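Local coordinates for serine proteinase inhibitor 1 (Myxoma virus, PDB 6BJ5), which inhibits serine-type endopeptidases as a poxviral member of the serpin family and is important in the virulence of the virus, at residues P37-I49 with I59-F72. Numbering follows the deposited sequence.
Sequences PYGLTSALSVLRI and IDVPESVVEDSDAF
Ile59, Val61 and Val65 supply most of the apolar cover that the loop 59-72 lays along helix 37-49. Branched at CB, each presents two carbon arms close to its own backbone, suited to a chain lying near the helix. Ile59 CG2 sits against Leu44 CB and Arg48 CB, while its CD1 meets Leu47 CD2. Val61 straddles the next turn: CG2 rests 3.9 Å from Leu44 CD1, and CG1 packs on Ser45 CB and Thr41 CG2. The side chains of Val65 and Thr41 pass each other head to tail, CG1 near CG2, and Val65 CG2 lies beside Ser42 OG.

The aromatic contact is edge-to-face. Tyr38 has CG anti to the backbone N (chi1 -180°), which carries its ring out to the loop, where the edge of Phe72 meets its face with the planes at 79°. Phe72 CE1 comes 3.5 Å from Tyr38 CE2.

In the serpin fold this helix lies against the large central sheet, with Val46 and Leu47 on Leu144 of strand 142-153; the loop runs back along the helix, from Arg48 toward Tyr38, before entering strand 73-81.

Small serines suit the close approach. Ser45 OG donates to Pro62 O over 3.1 Å, in the carbonyl plane, and Ser42 OG turns back to Tyr38 O, a carbonyl that also accepts from Ser42 N. A water bridges Tyr38 OH and OE2 of the poorly ordered Glu67, donating to the carboxylate.

Arginine has the length to span the loop's start. Extended from CG to NE, Arg48 gives a weak, bent bond from NH1 to Ile59 O (3.0 Å). Its NH2 makes a long, weak salt bridge with Glu63 OE2 (3.5 Å), met at the guanidinium edge.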
loop_
_atom_site.group_PDB
_atom_site.type_symbol
_atom_site.label_atom_id
_atom_site.label_comp_id
_atom_site.label_asym_id
_atom_site.label_seq_id
_atom_site.Cartn_x
_atom_site.Cartn_y
_atom_site.Cartn_z
ATOM N N PRO A 37 -1.082 2.729 0.009
ATOM C CA PRO A 37 -1.497 4.032 -0.534
ATOM C C PRO A 37 -0.390 4.749 -1.293
ATOM O O PRO A 37 -0.670 5.383 -2.312
ATOM C CB PRO A 37 -1.948 4.795 0.717
ATOM C CG PRO A 37 -1.343 4.067 1.852
ATOM C CD PRO A 37 -1.298 2.649 1.459
ATOM N N TYR A 38 0.858 4.696 -0.823
ATOM C CA TYR A 38 1.945 5.339 -1.557
ATOM C C TYR A 38 2.115 4.722 -2.939
ATOM O O TYR A 38 2.313 5.428 -3.932
ATOM C CB TYR A 38 3.242 5.197 -0.795
ATOM C CG TYR A 38 4.424 5.841 -1.470
ATOM C CD1 TYR A 38 4.617 7.208 -1.391
ATOM C CD2 TYR A 38 5.339 5.093 -2.194
ATOM C CE1 TYR A 38 5.698 7.814 -1.979
ATOM C CE2 TYR A 38 6.424 5.695 -2.805
ATOM C CZ TYR A 38 6.595 7.063 -2.684
ATOM O OH TYR A 38 7.655 7.711 -3.265
ATOM N N GLY A 39 2.090 3.393 -3.012
ATOM C CA GLY A 39 2.249 2.726 -4.297
ATOM C C GLY A 39 1.161 3.087 -5.295
ATOM O O GLY A 39 1.415 3.177 -6.498
ATOM N N LEU A 40 -0.078 3.235 -4.821
ATOM C CA LEU A 40 -1.162 3.667 -5.700
ATOM C C LEU A 40 -0.931 5.092 -6.176
ATOM O O LEU A 40 -0.966 5.377 -7.375
ATOM C CB LEU A 40 -2.497 3.577 -4.965
ATOM C CG LEU A 40 -3.710 3.961 -5.815
ATOM C CD1 LEU A 40 -3.725 3.134 -7.096
ATOM C CD2 LEU A 40 -5.017 3.706 -5.047
ATOM N N THR A 41 -0.677 5.993 -5.226
ATOM C CA THR A 41 -0.462 7.407 -5.499
ATOM C C THR A 41 0.694 7.622 -6.461
ATOM O O THR A 41 0.620 8.487 -7.346
ATOM C CB THR A 41 -0.214 8.132 -4.177
ATOM O OG1 THR A 41 -1.432 8.136 -3.418
ATOM C CG2 THR A 41 0.249 9.577 -4.412
ATOM N N SER A 42 1.789 6.872 -6.285
ATOM C CA SER A 42 2.928 7.032 -7.186
ATOM C C SER A 42 2.574 6.623 -8.612
ATOM O O SER A 42 2.936 7.318 -9.568
ATOM C CB SER A 42 4.115 6.228 -6.671
ATOM O OG SER A 42 4.451 6.635 -5.352
ATOM N N ALA A 43 1.815 5.537 -8.769
ATOM C CA ALA A 43 1.388 5.088 -10.089
ATOM C C ALA A 43 0.509 6.132 -10.766
ATOM O O ALA A 43 0.747 6.513 -11.919
ATOM C CB ALA A 43 0.638 3.757 -9.958
ATOM N N LEU A 44 -0.515 6.609 -10.051
ATOM C CA LEU A 44 -1.414 7.626 -10.585
ATOM C C LEU A 44 -0.654 8.893 -10.959
ATOM O O LEU A 44 -1.008 9.576 -11.931
ATOM C CB LEU A 44 -2.493 7.957 -9.560
ATOM C CG LEU A 44 -3.500 6.893 -9.145
ATOM C CD1 LEU A 44 -4.509 7.483 -8.166
ATOM C CD2 LEU A 44 -4.208 6.355 -10.360
ATOM N N SER A 45 0.390 9.221 -10.197
ATOM C CA SER A 45 1.167 10.426 -10.467
ATOM C C SER A 45 1.896 10.326 -11.805
ATOM O O SER A 45 1.942 11.296 -12.573
ATOM C CB SER A 45 2.140 10.656 -9.310
ATOM O OG SER A 45 2.917 11.823 -9.470
ATOM N N VAL A 46 2.436 9.145 -12.116
ATOM C CA VAL A 46 3.017 8.899 -13.436
ATOM C C VAL A 46 1.935 8.949 -14.506
ATOM O O VAL A 46 2.078 9.644 -15.517
ATOM C CB VAL A 46 3.754 7.549 -13.447
ATOM C CG1 VAL A 46 4.209 7.202 -14.856
ATOM C CG2 VAL A 46 4.944 7.590 -12.489
ATOM N N LEU A 47 0.821 8.224 -14.290
ATOM C CA LEU A 47 -0.292 8.207 -15.246
ATOM C C LEU A 47 -0.742 9.607 -15.608
ATOM O O LEU A 47 -1.298 9.829 -16.688
ATOM C CB LEU A 47 -1.480 7.451 -14.652
ATOM C CG LEU A 47 -2.708 7.263 -15.544
ATOM C CD1 LEU A 47 -2.363 6.412 -16.736
ATOM C CD2 LEU A 47 -3.850 6.621 -14.795
ATOM N N ARG A 48 -0.487 10.552 -14.727
ATOM C CA ARG A 48 -0.958 11.911 -14.879
ATOM C C ARG A 48 -0.112 12.673 -15.899
ATOM O O ARG A 48 -0.626 13.546 -16.605
ATOM C CB ARG A 48 -0.965 12.526 -13.481
ATOM C CG ARG A 48 -1.431 13.890 -13.357
ATOM C CD ARG A 48 -1.459 14.265 -11.889
ATOM N NE ARG A 48 -1.446 15.713 -11.809
ATOM C CZ ARG A 48 -2.517 16.470 -12.000
ATOM N NH1 ARG A 48 -3.705 15.906 -12.262
ATOM N NH2 ARG A 48 -2.385 17.788 -11.944
ATOM N N ILE A 49 1.169 12.325 -16.024
ATOM C CA ILE A 49 2.034 12.944 -17.015
ATOM C C ILE A 49 1.559 12.619 -18.421
ATOM O O ILE A 49 1.861 13.350 -19.360
ATOM C CB ILE A 49 3.486 12.458 -16.791
ATOM C CG1 ILE A 49 3.967 12.837 -15.389
ATOM C CG2 ILE A 49 4.432 13.022 -17.833
ATOM C CD1 ILE A 49 3.998 14.323 -15.158
ATOM N N ILE A 59 -7.507 12.731 -11.997
ATOM C CA ILE A 59 -6.389 12.066 -11.353
ATOM C C ILE A 59 -5.785 13.066 -10.387
ATOM O O ILE A 59 -4.699 13.611 -10.609
ATOM C CB ILE A 59 -5.394 11.523 -12.389
ATOM C CG1 ILE A 59 -6.107 10.495 -13.274
ATOM C CG2 ILE A 59 -4.181 10.905 -11.718
ATOM C CD1 ILE A 59 -5.559 10.409 -14.665
ATOM N N ASP A 60 -6.514 13.319 -9.309
ATOM C CA ASP A 60 -6.164 14.329 -8.314
ATOM C C ASP A 60 -5.099 13.762 -7.371
ATOM O O ASP A 60 -5.409 13.038 -6.427
ATOM C CB ASP A 60 -7.423 14.770 -7.577
ATOM C CG ASP A 60 -7.301 16.164 -7.011
ATOM O OD1 ASP A 60 -6.211 16.510 -6.512
ATOM O OD2 ASP A 60 -8.293 16.926 -7.099
ATOM N N VAL A 61 -3.836 14.096 -7.618
ATOM C CA VAL A 61 -2.693 13.437 -6.985
ATOM C C VAL A 61 -1.530 14.421 -6.911
ATOM O O VAL A 61 -1.429 15.296 -7.782
ATOM C CB VAL A 61 -2.329 12.153 -7.760
ATOM C CG1 VAL A 61 -0.901 11.728 -7.531
ATOM C CG2 VAL A 61 -3.237 11.025 -7.322
ATOM N N PRO A 62 -0.676 14.361 -5.884
ATOM C CA PRO A 62 0.550 15.189 -5.875
ATOM C C PRO A 62 1.374 14.988 -7.151
ATOM O O PRO A 62 1.628 13.860 -7.578
ATOM C CB PRO A 62 1.308 14.687 -4.637
ATOM C CG PRO A 62 0.215 14.107 -3.719
ATOM C CD PRO A 62 -0.863 13.584 -4.638
ATOM N N GLU A 63 1.819 16.087 -7.769
ATOM C CA GLU A 63 2.661 15.899 -8.944
ATOM C C GLU A 63 4.046 15.375 -8.606
ATOM O O GLU A 63 4.699 14.790 -9.476
ATOM C CB GLU A 63 2.793 17.206 -9.714
ATOM C CG GLU A 63 1.480 17.801 -10.165
ATOM C CD GLU A 63 1.663 18.756 -11.335
ATOM O OE1 GLU A 63 2.803 18.844 -11.855
ATOM O OE2 GLU A 63 0.670 19.410 -11.733
ATOM N N SER A 64 4.505 15.563 -7.373
ATOM C CA SER A 64 5.781 15.028 -6.917
ATOM C C SER A 64 5.481 14.183 -5.696
ATOM O O SER A 64 4.870 14.674 -4.740
ATOM C CB SER A 64 6.794 16.130 -6.594
ATOM O OG SER A 64 7.888 15.601 -5.866
ATOM N N VAL A 65 5.893 12.936 -5.715
ATOM C CA VAL A 65 5.764 12.105 -4.527
ATOM C C VAL A 65 7.084 12.108 -3.780
ATOM O O VAL A 65 8.162 12.181 -4.384
ATOM C CB VAL A 65 5.316 10.672 -4.875
ATOM C CG1 VAL A 65 3.994 10.700 -5.665
ATOM C CG2 VAL A 65 6.440 9.900 -5.610
ATOM N N VAL A 66 6.992 12.059 -2.452
ATOM C CA VAL A 66 8.182 11.975 -1.636
ATOM C C VAL A 66 8.962 10.739 -2.048
ATOM O O VAL A 66 8.396 9.739 -2.504
ATOM C CB VAL A 66 7.794 11.931 -0.148
ATOM C CG1 VAL A 66 9.011 11.644 0.762
ATOM C CG2 VAL A 66 7.100 13.227 0.242
ATOM N N GLU A 67 10.277 10.829 -1.931
ATOM C CA GLU A 67 11.141 9.678 -2.086
ATOM C C GLU A 67 12.271 9.801 -1.079
ATOM O O GLU A 67 12.734 10.904 -0.778
ATOM C CB GLU A 67 11.661 9.569 -3.524
ATOM C CG GLU A 67 10.844 8.605 -4.377
ATOM C CD GLU A 67 10.757 9.021 -5.836
ATOM O OE1 GLU A 67 11.146 10.170 -6.153
ATOM O OE2 GLU A 67 10.288 8.197 -6.662
ATOM N N ASP A 68 12.670 8.663 -0.526
ATOM C CA ASP A 68 13.768 8.584 0.427
ATOM C C ASP A 68 14.339 7.189 0.257
ATOM O O ASP A 68 13.637 6.208 0.498
ATOM C CB ASP A 68 13.278 8.825 1.859
ATOM C CG ASP A 68 14.391 8.728 2.900
ATOM O OD1 ASP A 68 15.459 8.139 2.620
ATOM O OD2 ASP A 68 14.187 9.246 4.020
ATOM N N SER A 69 15.609 7.097 -0.124
ATOM C CA SER A 69 16.169 5.811 -0.523
ATOM C C SER A 69 16.616 4.915 0.638
ATOM O O SER A 69 16.736 3.702 0.429
ATOM C CB SER A 69 17.335 6.040 -1.489
ATOM O OG SER A 69 16.885 6.630 -2.699
ATOM N N ASP A 70 16.880 5.452 1.842
ATOM C CA ASP A 70 17.209 4.566 2.964
ATOM C C ASP A 70 15.950 3.964 3.572
ATOM O O ASP A 70 15.933 2.789 3.962
ATOM C CB ASP A 70 17.959 5.293 4.086
ATOM C CG ASP A 70 19.131 6.126 3.605
ATOM O OD1 ASP A 70 20.067 5.533 3.029
ATOM O OD2 ASP A 70 19.167 7.348 3.866
ATOM N N ALA A 71 14.876 4.753 3.627
ATOM C CA ALA A 71 13.660 4.353 4.314
ATOM C C ALA A 71 12.846 3.349 3.508
ATOM O O ALA A 71 12.237 2.445 4.096
ATOM C CB ALA A 71 12.839 5.602 4.619
ATOM N N PHE A 72 12.839 3.467 2.178
ATOM C CA PHE A 72 12.099 2.555 1.314
ATOM C C PHE A 72 12.567 2.727 -0.123
ATOM O O PHE A 72 12.843 3.843 -0.563
ATOM C CB PHE A 72 10.589 2.798 1.413
ATOM C CG PHE A 72 10.165 4.162 0.965
ATOM C CD1 PHE A 72 9.650 4.355 -0.312
ATOM C CD2 PHE A 72 10.251 5.247 1.831
ATOM C CE1 PHE A 72 9.235 5.617 -0.730
ATOM C CE2 PHE A 72 9.854 6.515 1.430
ATOM C CZ PHE A 72 9.340 6.703 0.138
HETATM O O HOH W 1 7.549 6.821 -6.266
#